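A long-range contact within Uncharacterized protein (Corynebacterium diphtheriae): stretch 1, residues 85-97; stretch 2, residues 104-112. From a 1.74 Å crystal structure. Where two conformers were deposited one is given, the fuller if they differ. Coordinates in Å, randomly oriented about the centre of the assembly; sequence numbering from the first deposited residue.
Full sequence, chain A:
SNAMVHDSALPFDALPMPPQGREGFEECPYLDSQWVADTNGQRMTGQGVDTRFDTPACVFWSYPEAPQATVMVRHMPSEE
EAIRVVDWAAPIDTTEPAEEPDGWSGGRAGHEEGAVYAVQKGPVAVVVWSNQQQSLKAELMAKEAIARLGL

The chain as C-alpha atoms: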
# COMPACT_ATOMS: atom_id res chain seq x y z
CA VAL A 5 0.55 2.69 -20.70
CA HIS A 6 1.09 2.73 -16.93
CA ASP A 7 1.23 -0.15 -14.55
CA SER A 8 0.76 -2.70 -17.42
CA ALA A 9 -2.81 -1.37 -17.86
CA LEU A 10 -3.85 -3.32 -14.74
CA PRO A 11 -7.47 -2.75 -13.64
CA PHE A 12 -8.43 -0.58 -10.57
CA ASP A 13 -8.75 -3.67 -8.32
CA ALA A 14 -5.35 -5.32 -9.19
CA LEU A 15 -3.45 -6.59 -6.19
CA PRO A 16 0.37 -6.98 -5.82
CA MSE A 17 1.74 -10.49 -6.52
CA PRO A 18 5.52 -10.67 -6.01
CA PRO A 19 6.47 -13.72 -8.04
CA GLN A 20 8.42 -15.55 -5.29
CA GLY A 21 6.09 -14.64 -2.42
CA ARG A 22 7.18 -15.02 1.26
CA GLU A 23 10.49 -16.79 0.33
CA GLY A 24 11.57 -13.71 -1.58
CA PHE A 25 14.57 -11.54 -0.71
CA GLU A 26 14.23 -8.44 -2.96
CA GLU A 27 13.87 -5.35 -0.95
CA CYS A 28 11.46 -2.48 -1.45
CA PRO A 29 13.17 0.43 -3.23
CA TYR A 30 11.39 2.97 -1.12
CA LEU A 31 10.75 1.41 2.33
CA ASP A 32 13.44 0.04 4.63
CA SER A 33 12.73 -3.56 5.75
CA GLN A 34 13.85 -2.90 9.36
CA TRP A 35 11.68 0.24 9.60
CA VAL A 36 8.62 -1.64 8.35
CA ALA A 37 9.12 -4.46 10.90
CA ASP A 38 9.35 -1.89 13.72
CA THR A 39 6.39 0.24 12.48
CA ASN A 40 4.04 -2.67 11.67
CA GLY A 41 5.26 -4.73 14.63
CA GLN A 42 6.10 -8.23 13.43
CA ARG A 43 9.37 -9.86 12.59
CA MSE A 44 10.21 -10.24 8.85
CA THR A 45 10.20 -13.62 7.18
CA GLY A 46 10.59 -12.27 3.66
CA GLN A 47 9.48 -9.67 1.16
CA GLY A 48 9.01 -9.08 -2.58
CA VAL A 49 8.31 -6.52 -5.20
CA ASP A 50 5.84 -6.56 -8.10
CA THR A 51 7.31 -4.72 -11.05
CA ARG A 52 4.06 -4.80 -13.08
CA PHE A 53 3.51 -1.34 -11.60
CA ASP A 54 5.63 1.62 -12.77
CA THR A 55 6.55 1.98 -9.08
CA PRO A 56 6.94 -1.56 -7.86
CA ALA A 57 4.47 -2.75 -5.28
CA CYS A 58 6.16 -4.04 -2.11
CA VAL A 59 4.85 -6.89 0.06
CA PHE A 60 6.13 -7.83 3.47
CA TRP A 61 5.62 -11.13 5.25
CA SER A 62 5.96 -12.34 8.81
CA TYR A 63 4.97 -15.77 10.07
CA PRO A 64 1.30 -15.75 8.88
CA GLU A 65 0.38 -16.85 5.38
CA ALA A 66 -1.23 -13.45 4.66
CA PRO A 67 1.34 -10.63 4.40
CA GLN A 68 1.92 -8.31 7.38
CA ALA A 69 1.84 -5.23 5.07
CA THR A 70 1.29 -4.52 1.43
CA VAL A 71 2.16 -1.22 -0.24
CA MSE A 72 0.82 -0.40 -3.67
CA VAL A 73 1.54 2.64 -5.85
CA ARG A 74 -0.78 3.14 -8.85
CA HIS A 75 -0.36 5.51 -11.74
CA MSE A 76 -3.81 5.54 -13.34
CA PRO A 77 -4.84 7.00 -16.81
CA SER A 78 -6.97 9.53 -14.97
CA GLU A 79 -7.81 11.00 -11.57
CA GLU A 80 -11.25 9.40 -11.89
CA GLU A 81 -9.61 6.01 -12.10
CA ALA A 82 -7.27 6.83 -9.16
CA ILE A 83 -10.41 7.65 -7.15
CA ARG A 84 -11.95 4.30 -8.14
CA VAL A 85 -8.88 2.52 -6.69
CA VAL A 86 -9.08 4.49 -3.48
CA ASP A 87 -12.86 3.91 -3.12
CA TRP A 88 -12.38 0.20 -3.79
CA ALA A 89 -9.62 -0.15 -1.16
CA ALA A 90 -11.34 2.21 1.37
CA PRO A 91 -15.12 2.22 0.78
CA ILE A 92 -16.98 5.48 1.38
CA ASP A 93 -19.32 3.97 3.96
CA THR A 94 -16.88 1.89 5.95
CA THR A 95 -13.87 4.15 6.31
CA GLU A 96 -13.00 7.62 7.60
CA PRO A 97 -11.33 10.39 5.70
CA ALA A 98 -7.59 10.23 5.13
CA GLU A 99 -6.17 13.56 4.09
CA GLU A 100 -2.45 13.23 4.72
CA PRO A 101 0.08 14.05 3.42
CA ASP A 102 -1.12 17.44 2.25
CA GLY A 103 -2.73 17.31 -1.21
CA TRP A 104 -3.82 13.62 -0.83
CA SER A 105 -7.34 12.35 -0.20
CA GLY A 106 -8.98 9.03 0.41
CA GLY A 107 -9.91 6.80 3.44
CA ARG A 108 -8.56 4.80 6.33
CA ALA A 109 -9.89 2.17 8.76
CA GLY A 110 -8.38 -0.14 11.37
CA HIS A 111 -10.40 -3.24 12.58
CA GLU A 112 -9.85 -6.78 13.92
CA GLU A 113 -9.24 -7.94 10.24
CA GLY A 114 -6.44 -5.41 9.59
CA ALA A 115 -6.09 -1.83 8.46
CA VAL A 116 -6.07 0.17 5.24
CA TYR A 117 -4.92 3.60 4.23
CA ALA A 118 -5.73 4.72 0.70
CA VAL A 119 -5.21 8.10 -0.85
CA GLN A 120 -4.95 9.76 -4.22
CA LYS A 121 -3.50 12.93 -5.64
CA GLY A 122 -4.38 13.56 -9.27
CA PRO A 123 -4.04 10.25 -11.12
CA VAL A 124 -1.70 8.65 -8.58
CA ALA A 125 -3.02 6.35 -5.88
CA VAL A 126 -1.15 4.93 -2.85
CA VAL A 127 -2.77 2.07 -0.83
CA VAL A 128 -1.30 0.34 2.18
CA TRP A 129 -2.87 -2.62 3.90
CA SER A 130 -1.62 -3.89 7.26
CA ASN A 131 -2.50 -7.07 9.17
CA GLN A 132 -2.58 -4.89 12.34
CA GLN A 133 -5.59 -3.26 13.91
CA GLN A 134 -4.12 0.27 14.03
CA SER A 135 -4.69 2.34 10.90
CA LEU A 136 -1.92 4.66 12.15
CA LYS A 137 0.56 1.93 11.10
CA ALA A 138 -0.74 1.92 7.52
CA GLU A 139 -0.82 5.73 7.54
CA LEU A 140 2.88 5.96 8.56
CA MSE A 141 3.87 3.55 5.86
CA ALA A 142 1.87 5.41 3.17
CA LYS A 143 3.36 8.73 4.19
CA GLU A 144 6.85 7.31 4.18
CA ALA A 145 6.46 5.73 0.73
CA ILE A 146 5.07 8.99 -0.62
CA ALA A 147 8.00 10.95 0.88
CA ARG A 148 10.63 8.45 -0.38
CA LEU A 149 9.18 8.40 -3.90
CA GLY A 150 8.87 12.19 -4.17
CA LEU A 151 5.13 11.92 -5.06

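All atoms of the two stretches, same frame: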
# COMPACT_ATOMS: atom_id res chain seq x y z
N VAL A 85 -9.83 3.34 -7.49
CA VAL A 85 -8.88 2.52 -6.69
C VAL A 85 -9.05 2.81 -5.19
O VAL A 85 -9.28 1.92 -4.37
CB VAL A 85 -7.40 2.79 -7.07
CG1 VAL A 85 -6.45 2.01 -6.15
CG2 VAL A 85 -7.14 2.39 -8.54
N VAL A 86 -8.98 4.09 -4.85
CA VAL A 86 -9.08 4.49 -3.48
C VAL A 86 -10.44 4.07 -2.86
O VAL A 86 -10.47 3.56 -1.75
CB VAL A 86 -8.79 5.99 -3.33
CG1 VAL A 86 -9.17 6.45 -1.94
CG2 VAL A 86 -7.31 6.34 -3.62
N ASP A 87 -11.55 4.27 -3.60
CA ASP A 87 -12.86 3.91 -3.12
C ASP A 87 -13.02 2.41 -3.05
O ASP A 87 -13.75 1.90 -2.19
CB ASP A 87 -13.96 4.51 -4.05
CG ASP A 87 -14.07 5.99 -3.94
OD1 ASP A 87 -13.31 6.62 -3.13
OD2 ASP A 87 -14.97 6.54 -4.65
N TRP A 88 -12.35 1.67 -3.91
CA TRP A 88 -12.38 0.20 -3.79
C TRP A 88 -11.65 -0.28 -2.54
O TRP A 88 -12.24 -1.05 -1.75
CB TRP A 88 -11.79 -0.38 -5.05
CG TRP A 88 -11.27 -1.78 -4.95
CD1 TRP A 88 -12.00 -2.96 -4.90
CD2 TRP A 88 -9.85 -2.18 -4.90
NE1 TRP A 88 -11.14 -4.06 -4.78
CE2 TRP A 88 -9.84 -3.66 -4.79
CE3 TRP A 88 -8.63 -1.50 -4.93
CZ2 TRP A 88 -8.66 -4.38 -4.72
CZ3 TRP A 88 -7.46 -2.23 -4.83
CH2 TRP A 88 -7.47 -3.64 -4.74
N ALA A 89 -10.45 0.27 -2.29
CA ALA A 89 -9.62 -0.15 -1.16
C ALA A 89 -10.20 0.31 0.19
O ALA A 89 -10.09 -0.39 1.18
CB ALA A 89 -8.21 0.36 -1.29
N ALA A 90 -10.83 1.50 0.17
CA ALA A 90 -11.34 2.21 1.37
C ALA A 90 -12.74 2.71 1.07
O ALA A 90 -12.92 3.87 0.74
CB ALA A 90 -10.39 3.34 1.84
N PRO A 91 -13.75 1.83 1.23
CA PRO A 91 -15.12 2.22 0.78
C PRO A 91 -15.68 3.39 1.59
O PRO A 91 -15.44 3.49 2.80
CB PRO A 91 -15.96 0.93 1.00
CG PRO A 91 -14.95 -0.19 0.94
CD PRO A 91 -13.64 0.37 1.50
N ILE A 92 -16.51 4.19 0.92
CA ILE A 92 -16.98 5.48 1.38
C ILE A 92 -17.75 5.24 2.65
O ILE A 92 -17.55 6.00 3.59
CB ILE A 92 -17.91 6.17 0.36
CG1 ILE A 92 -17.16 6.61 -0.89
CG2 ILE A 92 -18.56 7.42 0.97
CD1 ILE A 92 -16.05 7.59 -0.63
N ASP A 93 -18.51 4.16 2.75
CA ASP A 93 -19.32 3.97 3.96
C ASP A 93 -18.73 3.18 5.09
O ASP A 93 -19.42 2.94 6.11
CB ASP A 93 -20.67 3.36 3.59
CG ASP A 93 -20.55 2.02 2.89
OD1 ASP A 93 -19.48 1.39 3.02
OD2 ASP A 93 -21.53 1.64 2.20
N THR A 94 -17.49 2.75 4.95
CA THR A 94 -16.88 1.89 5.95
C THR A 94 -15.55 2.43 6.43
O THR A 94 -14.89 1.79 7.21
CB THR A 94 -16.66 0.42 5.43
OG1 THR A 94 -15.81 0.40 4.25
CG2 THR A 94 -17.96 -0.25 5.16
N THR A 95 -15.13 3.61 5.94
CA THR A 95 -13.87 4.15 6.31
C THR A 95 -14.04 5.63 6.61
O THR A 95 -15.08 6.25 6.21
CB THR A 95 -12.80 3.94 5.18
OG1 THR A 95 -13.16 4.71 4.03
CG2 THR A 95 -12.66 2.38 4.83
N GLU A 96 -13.01 6.20 7.25
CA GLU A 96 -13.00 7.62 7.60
C GLU A 96 -12.04 8.37 6.71
O GLU A 96 -11.20 7.74 5.99
CB GLU A 96 -12.73 7.83 9.11
CG GLU A 96 -11.40 7.28 9.55
CD GLU A 96 -11.00 7.55 10.97
OE1 GLU A 96 -11.78 8.09 11.75
OE2 GLU A 96 -9.84 7.21 11.28
N PRO A 97 -12.19 9.70 6.64
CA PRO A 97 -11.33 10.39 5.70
C PRO A 97 -9.87 10.26 6.07
O PRO A 97 -9.54 10.20 7.25
CB PRO A 97 -11.76 11.84 5.80
CG PRO A 97 -13.17 11.77 6.33
CD PRO A 97 -13.22 10.58 7.21
N TRP A 104 -3.32 15.00 -0.61
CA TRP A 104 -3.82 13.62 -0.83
C TRP A 104 -5.17 13.49 -0.17
O TRP A 104 -5.43 14.11 0.88
CB TRP A 104 -2.87 12.57 -0.27
CG TRP A 104 -1.53 12.57 -0.99
CD1 TRP A 104 -0.48 13.50 -0.86
CD2 TRP A 104 -1.10 11.66 -2.04
NE1 TRP A 104 0.53 13.22 -1.73
CE2 TRP A 104 0.22 12.10 -2.45
CE3 TRP A 104 -1.67 10.56 -2.66
CZ2 TRP A 104 0.91 11.46 -3.42
CZ3 TRP A 104 -0.94 9.91 -3.61
CH2 TRP A 104 0.32 10.36 -3.99
N SER A 105 -5.98 12.57 -0.69
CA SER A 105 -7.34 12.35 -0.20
C SER A 105 -7.78 10.91 -0.38
O SER A 105 -7.59 10.35 -1.41
CB SER A 105 -8.33 13.20 -0.99
OG SER A 105 -9.57 13.31 -0.31
N GLY A 106 -8.47 10.37 0.57
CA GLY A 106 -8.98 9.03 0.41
C GLY A 106 -9.60 8.60 1.75
O GLY A 106 -10.27 9.43 2.36
N GLY A 107 -9.29 7.40 2.20
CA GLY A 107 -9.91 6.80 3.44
C GLY A 107 -8.97 5.89 4.21
O GLY A 107 -7.93 5.44 3.70
N ARG A 108 -9.36 5.58 5.44
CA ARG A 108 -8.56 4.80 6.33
C ARG A 108 -9.51 4.13 7.34
O ARG A 108 -10.62 4.63 7.59
CB ARG A 108 -7.51 5.66 7.07
CG ARG A 108 -8.09 6.85 7.81
CD ARG A 108 -7.09 7.56 8.70
NE ARG A 108 -7.74 8.73 9.31
CZ ARG A 108 -7.24 9.46 10.31
NH1 ARG A 108 -6.04 9.15 10.82
NH2 ARG A 108 -7.92 10.51 10.80
N ALA A 109 -9.09 2.99 7.86
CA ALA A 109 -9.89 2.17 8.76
C ALA A 109 -8.93 1.15 9.39
O ALA A 109 -7.96 0.67 8.71
CB ALA A 109 -10.99 1.42 8.01
N GLY A 110 -9.14 0.87 10.68
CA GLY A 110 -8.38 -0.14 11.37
C GLY A 110 -9.37 -1.01 12.14
O GLY A 110 -10.13 -0.46 12.92
N HIS A 111 -9.45 -2.31 11.87
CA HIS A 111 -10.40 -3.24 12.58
C HIS A 111 -9.70 -4.51 13.01
O HIS A 111 -8.50 -4.63 12.85
CB HIS A 111 -11.57 -3.61 11.67
CG HIS A 111 -12.29 -2.43 11.08
ND1 HIS A 111 -12.89 -1.48 11.84
CD2 HIS A 111 -12.52 -2.07 9.75
CE1 HIS A 111 -13.46 -0.55 11.04
NE2 HIS A 111 -13.24 -0.92 9.76
N GLU A 112 -10.45 -5.51 13.50
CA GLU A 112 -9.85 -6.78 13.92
C GLU A 112 -9.16 -7.51 12.73
O GLU A 112 -8.15 -8.20 12.91
CB GLU A 112 -10.90 -7.66 14.64
CG GLU A 112 -12.38 -7.31 14.35
CD GLU A 112 -12.88 -6.04 15.05
OE1 GLU A 112 -13.34 -5.11 14.35
OE2 GLU A 112 -12.79 -5.96 16.30
O HOH W 1 -10.68 11.10 9.63

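Close packing of a helix and a strand can use glycines where the chains come nearest, while long charged side chains bond alongside; this contact in an uncharacterized protein from Corynebacterium diphtheriae shows both. Stretch 1 leaves a helix, turns, and returns as the start of a strand; stretch 2 is mostly a strand, residues 105-111. The helix axis runs nearly parallel to that strand, 12° apart in direction and 7.8 Å at closest approach, a separation that leaves little room for bulk between them.

Val86 occupies this gap. Its CA-to-CB bond points toward the strand, and with chi1 in the t well CG1 lies 3.5 Å from Gly106 CA. Glycine leaves room for this fit: an ideal CB on Gly106 would come within 2.8 Å of Val86 CG1, a clash. Ala90, the first residue to leave helical geometry, repeats the theme one step along, its CB packing 3.7 Å from the carbonyl O of Gly107.

The chain then turns around Pro91. Pro91 O accepts a backbone hydrogen bond from Thr94 N (3.1 Å) and a side-chain one from Thr95 OG1 (2.9 Å), so the Thr95 hydroxyl ties the turn together just where the chain meets the strand. Thr95 itself points toward stretch 2: CB lies 3.3 Å from Arg108 O, and CG2 makes a nonpolar contact of 3.7 Å with Ala109 CB. Its hydroxyl also borders Gly107, where an ideal CB would sit only 2.6 Å from Thr95 OG1. The second glycine thus leaves space for both the hydroxyl and the Ala90 methyl.

At Glu96 packing gives way to antiparallel pairing. Glu96 N donates to Arg108 O, and Arg108 N donates to Glu96 O, both at 2.9 Å; the first is nearly straight at 168°, the second more bent at 136°. Glu96 O also receives a CA-H...O contact from Gly107 CA at 3.0 Å. The Glu96 and Arg108 side chains share one face of the sheet, which brings opposite charges together: Glu96 OE2 lies over a face of the guanidinium, 3.3 Å from Arg108 NE. This salt bridge is electrostatic alone, since no N-H points at the oxygen.

Pro97 pairs with Gly107 without backbone hydrogen bonds, their CA atoms 4.5 Å apart. Lacking an amide hydrogen, proline can still accept, and Pro97 O takes a hydrogen bond from Arg108 NE at 3.1 Å. A water reinforces the link, donating to Pro97 O (2.8 Å) and accepting from Arg108 NH2 (3.1 Å). One arginine therefore joins backbone, carboxylate and solvent at the edge of the bridge.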